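Local coordinates for protein adenylyltransferase (Bartonella henselae str. Houston-1, PDB 5NH2), which transfers AMP from ATP to tyrosine or threonine residues of host target proteins through its Fic domain, as part of the bacterium's virulence, at residues A[119-124]-A[141-146]; A[135-140]-A[174-179]; A[216-221]-A[237-242]. All coordinates share one frame; numbering follows the deposited sequence.

Contact 1 (A[119-124]-A[141-146]); sequences DQTLAE and IELFNS
Leu122 and Leu143 meet because each throws its CG away from its own carbonyl carbon (chi1 -70° and -63°) and lets its branched end reach across between helix 109-124 and helix 133-150. The CB of Leu143 points toward the other helix, and its two methyls divide the work. Leu143 CD1 lies 3.6 Å from Leu122 CD2 and 4.0 Å from Leu122 CG, the two side chains crossing at a slant. Leu143 CD2 turns to Thr121, 4.2 Å from Thr121 CB, a looser touch.

Thr121 sits on the more exposed side. Its first torsion (chi1 -58°) lays OG1 beside its backbone N, where the hydroxyl hydrogen-bonds to the carbonyl oxygen of Arg117, one turn back, so its polar end is satisfied within helix 109-124. Leu122 is buried, and its side chain also lies against Phe55, Leu128 and Phe164; Leu143 in turn packs on Phe165 of helix 157-171.

Both helices belong to the Fic domain, and this contact lies away from the ATP-binding residues. With 8.5 Å between the CA atoms of Thr121 and Leu143, the backbones stay well apart and side chains bridge the interval. No hydrogen bond or salt bridge spans the two segments: they are held by dispersion and the exclusion of water from the leucine methyls, with no polar bond to fix their register.

Contact 2 (A[135-140]-A[174-179]); sequences EFNSEA and HQLNFS
Within the mainly helical Fic fold, the start of helix 133-150 packs here against the extended linker that joins helix 157-171 to helix 183-196. Phe136 points its CB toward the linker, and the imidazole of His174 lies obliquely beside it: the ring planes meet at 37° with centroids 5.3 Å apart. His174 CD2 makes the touch, 3.6 Å from Phe136 CB, while His174 NE2 bonds to the carbonyl oxygen of Leu131, which helps set how the imidazole is turned.

Putting CG of Phe136 anti to the backbone N (chi1 175°) lays one face of the ring against Ala140 CB, which sits 4.0 Å above the Phe136 ring plane, displaced toward the rim. Leu176 comes to the ring's edge with CD1, 4.1 Å from Phe136 CE2. Its other methyl, CD2, approaches Asn137 OD1. Leu176 also rests on Ala169 and Phe206, and its side chain is about 8 Å from that of Arg162, which probably contacts ATP.

Asn137 is buried, its ND2 held by Ser210 OG. One water ties its amide to the linker, donating to Asn137 OD1 at 2.8 Å and to the carbonyl O of Gln175 at 3.0 Å.

Contact 3 (A[216-221]-A[237-242]); sequences RLLKEF and VMVAKE
Leu218 and Phe221, one helical turn apart on helix 212-227, press against Val237 and Val239, which project from the same side of strand 237-239. All four are buried, and the close part of the contact is entirely hydrocarbon. Leu218 takes the middle: its CG lies 3.6 Å from Val239 CG2, and its CD2 reaches Val237 CG1 at 3.8 Å, so the leucine straddles both valines. Phe221 takes the other end. With CG anti to its backbone N (chi1 169°), the ring swings out to the strand, and Phe221 CE2 lies 3.6 Å from Val237 CG1, approached obliquely. That single methyl therefore touches both the leucine and the phenylalanine.

The periphery differs. The CB of Met238, between the valines, points away from the helix, and its side chain packs on His204 and Asp208; past Val239 the chain leaves the strand. On the helix side, the partly exposed Arg216, Lys219 and Glu220 do not meet 237-242; Arg216 is salt-bridged to Glu256 and Glu213, and Lys219 to Glu23 of the partner protein BiaA.

The axes of segment 216-221 and strand 237-239 approach to 9.0 Å and run at 147°, roughly antiparallel. Strand 237-239 is an edge strand of the mixed sheet within this chain and lies beside strand 265-270, whose Tyr266 and Ile268 also meet Phe221. Helix 200-208 flanks it through His204 and Asp208, which bond the backbone of Val239.

In the fold
Contacts 1 and 2 share helix 133-150, have centres about 13 Å apart and alternate along the chain. The shared helix joins helix 109-124 on one side to the linker 174-179 on another. They touch where Phe144 CE1 lies 3.8 Å from Phe178 CZ. Contact 3 follows both in sequence. Its centre is about 16 Å from that of contact 2, which it touches through Asn177 and Lys219, and about 28 Å from that of contact 1. The series thus leads from the helical Fic domain to helix 212-227 and the first strand of the C-terminal sheet, in the intracellular delivery region; contacts 1 and 3 stay about 11 Å apart at their nearest atoms.

Contact 1 (A[119-124]-A[141-146])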
ATOM      1  N   ASP A 119       3.478   3.605 -20.144  1.00 35.35           N
ATOM      2  CA  ASP A 119       3.370   2.512 -21.117  1.00 34.57           C
ATOM      3  C   ASP A 119       4.655   2.346 -21.915  1.00 40.34           C
ATOM      4  O   ASP A 119       5.137   1.225 -22.103  1.00 47.74           O
ATOM      5  CB  ASP A 119       2.203   2.732 -22.073  1.00 32.25           C
ATOM      6  CG  ASP A 119       0.824   2.464 -21.413  1.00 41.95           C
ATOM      7  OD1 ASP A 119       0.742   2.369 -20.166  1.00 34.27           O
ATOM      8  OD2 ASP A 119      -0.187   2.390 -22.155  1.00 34.62           O
ATOM      9  N   GLN A 120       5.234   3.444 -22.403  1.00 41.75           N
ATOM     10  CA  GLN A 120       6.440   3.261 -23.212  1.00 41.94           C
ATOM     11  C   GLN A 120       7.585   2.730 -22.352  1.00 43.38           C
ATOM     12  O   GLN A 120       8.347   1.854 -22.792  1.00 43.90           O
ATOM     13  CB  GLN A 120       6.829   4.565 -23.900  1.00 36.81           C
ATOM     14  CG  GLN A 120       8.202   4.540 -24.542  1.00 55.24           C
ATOM     15  CD  GLN A 120       8.197   3.930 -25.939  1.00 69.55           C
ATOM     16  OE1 GLN A 120       7.210   3.344 -26.385  1.00 78.92           O
ATOM     17  NE2 GLN A 120       9.309   4.069 -26.633  1.00 77.96           N
ATOM     18  N   THR A 121       7.685   3.193 -21.090  1.00 36.60           N
ATOM     19  CA  THR A 121       8.896   2.873 -20.349  1.00 38.99           C
ATOM     20  C   THR A 121       8.944   1.390 -20.021  1.00 49.02           C
ATOM     21  O   THR A 121       9.889   0.686 -20.412  1.00 48.76           O
ATOM     22  CB  THR A 121       8.981   3.704 -19.081  1.00 43.90           C
ATOM     23  OG1 THR A 121       8.963   5.078 -19.444  1.00 52.10           O
ATOM     24  CG2 THR A 121      10.305   3.439 -18.391  1.00 48.54           C
ATOM     25  N   LEU A 122       7.880   0.892 -19.372  1.00 45.29           N
ATOM     26  CA  LEU A 122       7.752  -0.521 -19.075  1.00 38.54           C
ATOM     27  C   LEU A 122       7.937  -1.365 -20.320  1.00 48.49           C
ATOM     28  O   LEU A 122       8.449  -2.485 -20.233  1.00 45.58           O
ATOM     29  CB  LEU A 122       6.390  -0.795 -18.439  1.00 33.82           C
ATOM     30  CG  LEU A 122       6.270  -0.232 -17.015  1.00 39.57           C
ATOM     31  CD1 LEU A 122       4.839  -0.359 -16.462  1.00 32.21           C
ATOM     32  CD2 LEU A 122       7.267  -0.948 -16.104  1.00 40.19           C
ATOM     33  N   ALA A 123       7.559  -0.846 -21.493  1.00 50.30           N
ATOM     34  CA  ALA A 123       7.622  -1.717 -22.653  1.00 42.90           C
ATOM     35  C   ALA A 123       9.058  -1.856 -23.132  1.00 52.96           C
ATOM     36  O   ALA A 123       9.499  -2.966 -23.455  1.00 57.59           O
ATOM     37  CB  ALA A 123       6.718  -1.178 -23.755  1.00 39.42           C
ATOM     38  N   GLU A 124       9.814  -0.742 -23.142  1.00 53.88           N
ATOM     39  CA  GLU A 124      11.171  -0.797 -23.678  1.00 56.63           C
ATOM     40  C   GLU A 124      12.128  -1.456 -22.694  1.00 58.01           C
ATOM     41  O   GLU A 124      13.123  -2.059 -23.107  1.00 62.61           O
ATOM     42  CB  GLU A 124      11.657   0.607 -24.063  1.00 63.45           C
ATOM     43  CG  GLU A 124      11.943   1.565 -22.899  1.00 71.26           C
ATOM     44  CD  GLU A 124      12.027   3.035 -23.341  1.00 81.38           C
ATOM     45  OE1 GLU A 124      11.806   3.321 -24.548  1.00 81.91           O
ATOM     46  OE2 GLU A 124      12.313   3.899 -22.473  1.00 82.32           O
ATOM     47  N   ILE A 141      11.149   3.075  -8.726  1.00 27.06           N
ATOM     48  CA  ILE A 141      10.896   4.306  -7.971  1.00 29.40           C
ATOM     49  C   ILE A 141      10.460   5.444  -8.908  1.00 35.22           C
ATOM     50  O   ILE A 141       9.446   6.109  -8.668  1.00 26.44           O
ATOM     51  CB  ILE A 141      12.135   4.675  -7.120  1.00 28.03           C
ATOM     52  CG1 ILE A 141      12.194   3.814  -5.849  1.00 27.96           C
ATOM     53  CG2 ILE A 141      12.033   6.100  -6.621  1.00 29.75           C
ATOM     54  CD1 ILE A 141      13.566   3.528  -5.291  1.00 29.20           C
ATOM     55  N   GLU A 142      11.190   5.655 -10.010  1.00 30.25           N
ATOM     56  CA  GLU A 142      10.782   6.645 -11.007  1.00 40.27           C
ATOM     57  C   GLU A 142       9.344   6.426 -11.480  1.00 27.01           C
ATOM     58  O   GLU A 142       8.540   7.375 -11.486  1.00 28.98           O
ATOM     59  CB  GLU A 142      11.758   6.645 -12.199  1.00 39.98           C
ATOM     60  CG  GLU A 142      13.176   7.038 -11.818  1.00 43.89           C
ATOM     61  CD  GLU A 142      14.113   7.072 -13.024  1.00 49.83           C
ATOM     62  OE1 GLU A 142      15.339   6.938 -12.807  1.00 58.71           O
ATOM     63  OE2 GLU A 142      13.624   7.241 -14.172  1.00 38.75           O
ATOM     64  N   LEU A 143       8.986   5.182 -11.883  1.00 26.55           N
ATOM     65  CA  LEU A 143       7.569   4.943 -12.259  1.00 29.21           C
ATOM     66  C   LEU A 143       6.589   5.164 -11.093  1.00 31.75           C
ATOM     67  O   LEU A 143       5.459   5.628 -11.295  1.00 32.50           O
ATOM     68  CB  LEU A 143       7.382   3.541 -12.828  1.00 30.57           C
ATOM     69  CG  LEU A 143       8.215   3.449 -14.108  1.00 38.12           C
ATOM     70  CD1 LEU A 143       8.359   2.037 -14.449  1.00 30.87           C
ATOM     71  CD2 LEU A 143       7.517   4.180 -15.223  1.00 40.59           C
ATOM     72  N   PHE A 144       6.994   4.849  -9.867  1.00 28.44           N
ATOM     73  CA  PHE A 144       6.073   4.979  -8.752  1.00 24.48           C
ATOM     74  C   PHE A 144       5.832   6.457  -8.413  1.00 33.11           C
ATOM     75  O   PHE A 144       4.690   6.862  -8.168  1.00 33.83           O
ATOM     76  CB  PHE A 144       6.631   4.198  -7.556  1.00 24.63           C
ATOM     77  CG  PHE A 144       5.720   4.180  -6.294  1.00 26.00           C
ATOM     78  CD1 PHE A 144       4.901   3.104  -6.029  1.00 29.82           C
ATOM     79  CD2 PHE A 144       5.785   5.191  -5.361  1.00 25.17           C
ATOM     80  CE1 PHE A 144       4.090   3.040  -4.862  1.00 31.02           C
ATOM     81  CE2 PHE A 144       4.984   5.153  -4.214  1.00 33.98           C
ATOM     82  CZ  PHE A 144       4.134   4.064  -3.964  1.00 28.80           C
ATOM     83  N   ASN A 145       6.888   7.281  -8.428  1.00 28.57           N
ATOM     84  CA  ASN A 145       6.724   8.713  -8.193  1.00 29.52           C
ATOM     85  C   ASN A 145       5.841   9.323  -9.270  1.00 37.72           C
ATOM     86  O   ASN A 145       4.919  10.107  -8.970  1.00 36.86           O
ATOM     87  CB  ASN A 145       8.082   9.432  -8.176  1.00 30.60           C
ATOM     88  CG  ASN A 145       8.973   9.013  -7.014  1.00 37.53           C
ATOM     89  OD1 ASN A 145       8.503   8.389  -6.051  1.00 41.80           O
ATOM     90  ND2 ASN A 145      10.284   9.341  -7.104  1.00 29.08           N
ATOM     91  N   SER A 146       6.082   8.945 -10.529  1.00 29.91           N
ATOM     92  CA  SER A 146       5.260   9.491 -11.611  1.00 36.83           C
ATOM     93  C   SER A 146       3.777   9.099 -11.464  1.00 38.89           C
ATOM     94  O   SER A 146       2.877   9.949 -11.578  1.00 31.93           O
ATOM     95  CB  SER A 146       5.800   9.040 -12.966  1.00 33.05           C
ATOM     96  OG  SER A 146       4.790   9.213 -13.933  1.00 42.29           O
TER

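Contact 2 (A[135-140]-A[174-179])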
ATOM      1  N   GLU A 135      18.798  -2.550  -9.092  1.00 46.37           N
ATOM      2  CA  GLU A 135      18.397  -2.031 -10.403  1.00 45.36           C
ATOM      3  C   GLU A 135      16.872  -1.881 -10.513  1.00 40.50           C
ATOM      4  O   GLU A 135      16.353  -0.793 -10.824  1.00 41.92           O
ATOM      5  CB  GLU A 135      18.935  -2.963 -11.497  1.00 43.24           C
ATOM      6  CG  GLU A 135      20.429  -3.146 -11.474  1.00 49.21           C
ATOM      7  CD  GLU A 135      20.945  -4.232 -12.463  1.00 57.03           C
ATOM      8  OE1 GLU A 135      20.174  -5.165 -12.810  1.00 54.09           O
ATOM      9  OE2 GLU A 135      22.134  -4.153 -12.885  1.00 59.39           O
ATOM     10  N   PHE A 136      16.144  -2.982 -10.276  1.00 35.58           N
ATOM     11  CA  PHE A 136      14.693  -2.948 -10.292  1.00 36.10           C
ATOM     12  C   PHE A 136      14.176  -1.811  -9.425  1.00 38.94           C
ATOM     13  O   PHE A 136      13.365  -1.012  -9.888  1.00 42.27           O
ATOM     14  CB  PHE A 136      14.096  -4.278  -9.834  1.00 32.90           C
ATOM     15  CG  PHE A 136      12.581  -4.255  -9.715  1.00 31.46           C
ATOM     16  CD1 PHE A 136      11.778  -4.520 -10.808  1.00 31.59           C
ATOM     17  CD2 PHE A 136      11.970  -3.960  -8.491  1.00 37.05           C
ATOM     18  CE1 PHE A 136      10.391  -4.465 -10.694  1.00 39.30           C
ATOM     19  CE2 PHE A 136      10.574  -3.923  -8.358  1.00 36.38           C
ATOM     20  CZ  PHE A 136       9.780  -4.173  -9.467  1.00 35.58           C
ATOM     21  N   ASN A 137      14.659  -1.691  -8.180  1.00 34.40           N
ATOM     22  CA  ASN A 137      14.134  -0.642  -7.306  1.00 33.37           C
ATOM     23  C   ASN A 137      14.396   0.765  -7.883  1.00 39.35           C
ATOM     24  O   ASN A 137      13.502   1.621  -7.866  1.00 35.52           O
ATOM     25  CB  ASN A 137      14.708  -0.764  -5.890  1.00 30.47           C
ATOM     26  CG  ASN A 137      14.093  -1.968  -5.065  1.00 43.21           C
ATOM     27  OD1 ASN A 137      13.107  -2.592  -5.471  1.00 29.81           O
ATOM     28  ND2 ASN A 137      14.711  -2.275  -3.897  1.00 31.14           N
ATOM     29  N   SER A 138      15.588   1.016  -8.444  1.00 37.16           N
ATOM     30  CA  SER A 138      15.834   2.365  -8.952  1.00 40.20           C
ATOM     31  C   SER A 138      14.880   2.696 -10.085  1.00 41.14           C
ATOM     32  O   SER A 138      14.298   3.794 -10.107  1.00 44.25           O
ATOM     33  CB  SER A 138      17.287   2.543  -9.393  1.00 51.92           C
ATOM     34  OG  SER A 138      17.593   1.745 -10.519  1.00 63.79           O
ATOM     35  N   GLU A 139      14.652   1.741 -11.000  1.00 40.98           N
ATOM     36  CA  GLU A 139      13.649   1.951 -12.055  1.00 43.20           C
ATOM     37  C   GLU A 139      12.222   2.113 -11.484  1.00 39.42           C
ATOM     38  O   GLU A 139      11.493   3.094 -11.775  1.00 37.13           O
ATOM     39  CB  GLU A 139      13.721   0.780 -13.042  1.00 45.63           C
ATOM     40  CG  GLU A 139      15.001   0.729 -13.834  1.00 48.20           C
ATOM     41  CD  GLU A 139      15.124   1.829 -14.902  1.00 57.70           C
ATOM     42  OE1 GLU A 139      16.262   2.077 -15.324  1.00 66.49           O
ATOM     43  OE2 GLU A 139      14.117   2.438 -15.342  1.00 56.96           O
ATOM     44  N   ALA A 140      11.802   1.141 -10.673  1.00 35.56           N
ATOM     45  CA  ALA A 140      10.469   1.151 -10.091  1.00 29.26           C
ATOM     46  C   ALA A 140      10.161   2.479  -9.405  1.00 32.20           C
ATOM     47  O   ALA A 140       9.046   2.989  -9.518  1.00 41.77           O
ATOM     48  CB  ALA A 140      10.352  -0.004  -9.106  1.00 28.57           C
ATOM     49  N   HIS A 174      11.256 -10.093  -7.812  1.00 33.23           N
ATOM     50  CA  HIS A 174      11.573  -9.409  -6.556  1.00 40.45           C
ATOM     51  C   HIS A 174      10.283  -9.250  -5.770  1.00 44.95           C
ATOM     52  O   HIS A 174       9.262  -9.858  -6.113  1.00 52.38           O
ATOM     53  CB  HIS A 174      12.246  -8.052  -6.806  1.00 38.32           C
ATOM     54  CG  HIS A 174      13.377  -8.134  -7.777  1.00 42.13           C
ATOM     55  ND1 HIS A 174      14.578  -8.736  -7.466  1.00 43.41           N
ATOM     56  CD2 HIS A 174      13.466  -7.763  -9.077  1.00 45.56           C
ATOM     57  CE1 HIS A 174      15.364  -8.719  -8.530  1.00 43.79           C
ATOM     58  NE2 HIS A 174      14.717  -8.129  -9.520  1.00 46.62           N
ATOM     59  N   GLN A 175      10.322  -8.493  -4.686  1.00 45.91           N
ATOM     60  CA  GLN A 175       9.121  -8.262  -3.904  1.00 44.15           C
ATOM     61  C   GLN A 175       9.154  -6.854  -3.345  1.00 37.91           C
ATOM     62  O   GLN A 175      10.227  -6.268  -3.136  1.00 37.70           O
ATOM     63  CB  GLN A 175       8.958  -9.289  -2.761  1.00 48.33           C
ATOM     64  CG  GLN A 175      10.095  -9.322  -1.751  1.00 52.64           C
ATOM     65  CD  GLN A 175       9.964 -10.515  -0.804  1.00 54.65           C
ATOM     66  OE1 GLN A 175       8.956 -10.651  -0.105  1.00 52.63           O
ATOM     67  NE2 GLN A 175      10.968 -11.387  -0.789  1.00 52.03           N
ATOM     68  N   LEU A 176       7.954  -6.324  -3.112  1.00 30.24           N
ATOM     69  CA  LEU A 176       7.744  -5.046  -2.446  1.00 37.10           C
ATOM     70  C   LEU A 176       6.671  -5.301  -1.393  1.00 41.00           C
ATOM     71  O   LEU A 176       5.511  -5.567  -1.733  1.00 33.63           O
ATOM     72  CB  LEU A 176       7.305  -3.966  -3.460  1.00 24.34           C
ATOM     73  CG  LEU A 176       8.429  -3.533  -4.392  1.00 34.56           C
ATOM     74  CD1 LEU A 176       7.954  -2.548  -5.495  1.00 31.59           C
ATOM     75  CD2 LEU A 176       9.612  -2.902  -3.615  1.00 27.97           C
ATOM     76  N   ASN A 177       7.024  -5.211  -0.116  1.00 37.09           N
ATOM     77  CA  ASN A 177       6.053  -5.601   0.907  1.00 29.41           C
ATOM     78  C   ASN A 177       5.540  -4.342   1.595  1.00 32.34           C
ATOM     79  O   ASN A 177       6.074  -3.925   2.631  1.00 35.77           O
ATOM     80  CB  ASN A 177       6.670  -6.591   1.903  1.00 29.58           C
ATOM     81  CG  ASN A 177       5.612  -7.296   2.739  1.00 37.82           C
ATOM     82  OD1 ASN A 177       4.520  -6.738   2.969  1.00 35.59           O
ATOM     83  ND2 ASN A 177       5.914  -8.508   3.195  1.00 35.82           N
ATOM     84  N   PHE A 178       4.404  -3.838   1.093  1.00 31.67           N
ATOM     85  CA  PHE A 178       3.895  -2.541   1.508  1.00 33.65           C
ATOM     86  C   PHE A 178       3.205  -2.616   2.849  1.00 40.06           C
ATOM     87  O   PHE A 178       3.048  -1.585   3.520  1.00 38.95           O
ATOM     88  CB  PHE A 178       2.938  -1.969   0.456  1.00 33.75           C
ATOM     89  CG  PHE A 178       3.644  -1.299  -0.680  1.00 29.59           C
ATOM     90  CD1 PHE A 178       4.229  -0.038  -0.505  1.00 32.51           C
ATOM     91  CD2 PHE A 178       3.741  -1.919  -1.905  1.00 30.64           C
ATOM     92  CE1 PHE A 178       4.873   0.604  -1.534  1.00 35.81           C
ATOM     93  CE2 PHE A 178       4.416  -1.300  -2.944  1.00 33.93           C
ATOM     94  CZ  PHE A 178       4.985  -0.030  -2.762  1.00 34.53           C
ATOM     95  N   SER A 179       2.826  -3.818   3.270  1.00 39.08           N
ATOM     96  CA  SER A 179       2.206  -3.946   4.569  1.00 32.81           C
ATOM     97  C   SER A 179       3.183  -3.640   5.694  1.00 32.86           C
ATOM     98  O   SER A 179       2.770  -3.563   6.856  1.00 35.07           O
ATOM     99  CB  SER A 179       1.583  -5.347   4.700  1.00 32.73           C
ATOM    100  OG  SER A 179       2.538  -6.264   5.170  1.00 37.18           O
TER
HETATM  101  O   HOH W   1      11.792  -5.022  -5.315  1.00 36.08           O

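Contact 3 (A[216-221]-A[237-242])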
ATOM      1  N   ARG A 216      12.354  -9.553   7.196  1.00 45.29           N
ATOM      2  CA  ARG A 216      12.207 -10.405   8.380  1.00 47.15           C
ATOM      3  C   ARG A 216      12.118  -9.559   9.645  1.00 44.45           C
ATOM      4  O   ARG A 216      11.314  -9.853  10.540  1.00 36.31           O
ATOM      5  CB  ARG A 216      13.397 -11.366   8.538  1.00 49.38           C
ATOM      6  CG  ARG A 216      13.687 -12.395   7.490  1.00 50.08           C
ATOM      7  CD  ARG A 216      14.655 -13.510   8.061  1.00 56.77           C
ATOM      8  NE  ARG A 216      16.097 -13.185   8.041  1.00 61.18           N
ATOM      9  CZ  ARG A 216      16.780 -12.586   9.031  1.00 69.19           C
ATOM     10  NH1 ARG A 216      16.172 -12.224  10.154  1.00 74.15           N
ATOM     11  NH2 ARG A 216      18.084 -12.342   8.910  1.00 68.70           N
ATOM     12  N   LEU A 217      12.978  -8.524   9.736  1.00 43.00           N
ATOM     13  CA  LEU A 217      13.086  -7.682  10.919  1.00 41.15           C
ATOM     14  C   LEU A 217      11.815  -6.881  11.138  1.00 45.13           C
ATOM     15  O   LEU A 217      11.298  -6.817  12.267  1.00 44.61           O
ATOM     16  CB  LEU A 217      14.278  -6.737  10.768  1.00 40.57           C
ATOM     17  CG  LEU A 217      15.640  -7.410  10.628  1.00 38.52           C
ATOM     18  CD1 LEU A 217      16.727  -6.372  10.458  1.00 39.83           C
ATOM     19  CD2 LEU A 217      15.940  -8.358  11.795  1.00 42.64           C
ATOM     20  N   LEU A 218      11.285  -6.280  10.058  1.00 38.71           N
ATOM     21  CA  LEU A 218      10.088  -5.461  10.201  1.00 36.73           C
ATOM     22  C   LEU A 218       8.856  -6.325  10.418  1.00 38.81           C
ATOM     23  O   LEU A 218       7.937  -5.927  11.141  1.00 37.35           O
ATOM     24  CB  LEU A 218       9.891  -4.584   8.976  1.00 35.32           C
ATOM     25  CG  LEU A 218      10.757  -3.363   8.927  1.00 37.72           C
ATOM     26  CD1 LEU A 218      10.688  -2.799   7.515  1.00 38.28           C
ATOM     27  CD2 LEU A 218      10.243  -2.338   9.929  1.00 40.36           C
ATOM     28  N   LYS A 219       8.805  -7.488   9.766  1.00 41.51           N
ATOM     29  CA  LYS A 219       7.771  -8.488  10.073  1.00 45.91           C
ATOM     30  C   LYS A 219       7.709  -8.839  11.570  1.00 46.58           C
ATOM     31  O   LYS A 219       6.627  -8.831  12.191  1.00 35.65           O
ATOM     32  CB  LYS A 219       8.017  -9.752   9.257  1.00 47.63           C
ATOM     33  CG  LYS A 219       7.479  -9.684   7.854  1.00 47.73           C
ATOM     34  CD  LYS A 219       7.481 -11.078   7.238  1.00 45.72           C
ATOM     35  CE  LYS A 219       6.923 -11.063   5.822  1.00 44.58           C
ATOM     36  NZ  LYS A 219       6.635 -12.433   5.305  1.00 42.95           N
ATOM     37  N   GLU A 220       8.862  -9.166  12.165  1.00 44.41           N
ATOM     38  CA  GLU A 220       8.859  -9.437  13.600  1.00 38.24           C
ATOM     39  C   GLU A 220       8.383  -8.231  14.378  1.00 45.29           C
ATOM     40  O   GLU A 220       7.537  -8.368  15.272  1.00 48.25           O
ATOM     41  CB  GLU A 220      10.242  -9.840  14.069  1.00 42.10           C
ATOM     42  CG  GLU A 220      10.369 -10.067  15.521  1.00 46.06           C
ATOM     43  CD  GLU A 220      11.809 -10.322  15.899  1.00 55.66           C
ATOM     44  OE1 GLU A 220      12.222 -11.499  15.886  1.00 64.34           O
ATOM     45  OE2 GLU A 220      12.541  -9.342  16.167  1.00 56.04           O
ATOM     46  N   PHE A 221       8.880  -7.027  14.031  1.00 44.47           N
ATOM     47  CA  PHE A 221       8.534  -5.861  14.841  1.00 36.50           C
ATOM     48  C   PHE A 221       7.040  -5.570  14.776  1.00 37.71           C
ATOM     49  O   PHE A 221       6.419  -5.225  15.790  1.00 40.33           O
ATOM     50  CB  PHE A 221       9.314  -4.623  14.405  1.00 33.04           C
ATOM     51  CG  PHE A 221       8.799  -3.357  15.042  1.00 35.64           C
ATOM     52  CD1 PHE A 221       9.134  -3.027  16.344  1.00 36.55           C
ATOM     53  CD2 PHE A 221       7.944  -2.533  14.367  1.00 36.98           C
ATOM     54  CE1 PHE A 221       8.655  -1.863  16.933  1.00 41.87           C
ATOM     55  CE2 PHE A 221       7.438  -1.371  14.956  1.00 36.46           C
ATOM     56  CZ  PHE A 221       7.802  -1.035  16.238  1.00 37.60           C
ATOM     57  N   VAL A 237       8.499   4.089  11.148  1.00 37.61           N
ATOM     58  CA  VAL A 237       9.047   2.762  11.449  1.00 34.02           C
ATOM     59  C   VAL A 237       9.964   2.395  10.291  1.00 38.78           C
ATOM     60  O   VAL A 237       9.528   2.372   9.135  1.00 43.58           O
ATOM     61  CB  VAL A 237       7.950   1.689  11.625  1.00 30.07           C
ATOM     62  CG1 VAL A 237       8.551   0.301  11.991  1.00 32.31           C
ATOM     63  CG2 VAL A 237       6.957   2.145  12.703  1.00 33.03           C
ATOM     64  N   MET A 238      11.241   2.188  10.569  1.00 35.31           N
ATOM     65  CA  MET A 238      12.142   1.876   9.477  1.00 37.79           C
ATOM     66  C   MET A 238      13.318   1.097  10.019  1.00 44.75           C
ATOM     67  O   MET A 238      13.564   1.036  11.236  1.00 36.38           O
ATOM     68  CB  MET A 238      12.635   3.124   8.745  1.00 35.89           C
ATOM     69  CG  MET A 238      13.258   4.088   9.663  1.00 45.68           C
ATOM     70  SD  MET A 238      13.185   5.752   9.002  1.00 54.46           S
ATOM     71  CE  MET A 238      13.962   6.604  10.350  1.00 46.94           C
ATOM     72  N   VAL A 239      14.027   0.490   9.088  1.00 43.73           N
ATOM     73  CA  VAL A 239      15.193  -0.291   9.421  1.00 41.48           C
ATOM     74  C   VAL A 239      16.398   0.613   9.308  1.00 46.10           C
ATOM     75  O   VAL A 239      16.521   1.372   8.338  1.00 45.69           O
ATOM     76  CB  VAL A 239      15.300  -1.504   8.502  1.00 47.60           C
ATOM     77  CG1 VAL A 239      16.704  -2.140   8.578  1.00 49.56           C
ATOM     78  CG2 VAL A 239      14.208  -2.495   8.915  1.00 47.63           C
ATOM     79  N   ALA A 240      17.268   0.559  10.316  1.00 46.13           N
ATOM     80  CA  ALA A 240      18.472   1.372  10.321  1.00 46.83           C
ATOM     81  C   ALA A 240      19.227   1.243   9.004  1.00 46.35           C
ATOM     82  O   ALA A 240      19.376   0.142   8.463  1.00 46.15           O
ATOM     83  CB  ALA A 240      19.367   0.944  11.481  1.00 56.03           C
ATOM     84  N   LYS A 241      19.693   2.389   8.489  1.00 51.62           N
ATOM     85  CA  LYS A 241      20.495   2.436   7.266  1.00 56.21           C
ATOM     86  C   LYS A 241      21.956   2.087   7.544  1.00 54.76           C
ATOM     87  O   LYS A 241      22.530   2.490   8.562  1.00 58.98           O
ATOM     88  CB  LYS A 241      20.440   3.823   6.623  1.00 59.07           C
ATOM     89  CG  LYS A 241      19.076   4.355   6.304  1.00 67.52           C
ATOM     90  CD  LYS A 241      19.176   5.611   5.404  1.00 80.86           C
ATOM     91  CE  LYS A 241      19.912   5.325   4.075  1.00 86.86           C
ATOM     92  NZ  LYS A 241      19.546   6.279   2.985  1.00 89.06           N
ATOM     93  N   GLU A 242      22.566   1.365   6.610  1.00 46.48           N
ATOM     94  CA  GLU A 242      23.942   0.958   6.787  1.00 52.50           C
ATOM     95  C   GLU A 242      24.832   2.195   6.876  1.00 57.99           C
ATOM     96  O   GLU A 242      24.815   3.057   5.990  1.00 53.96           O
ATOM     97  CB  GLU A 242      24.382   0.052   5.629  1.00 62.33           C
ATOM     98  CG  GLU A 242      23.876  -1.401   5.660  1.00 65.83           C
ATOM     99  CD  GLU A 242      22.468  -1.555   5.083  1.00 67.43           C
ATOM    100  OE1 GLU A 242      22.033  -0.673   4.307  1.00 62.57           O
ATOM    101  OE2 GLU A 242      21.801  -2.558   5.419  1.00 68.36           O
TER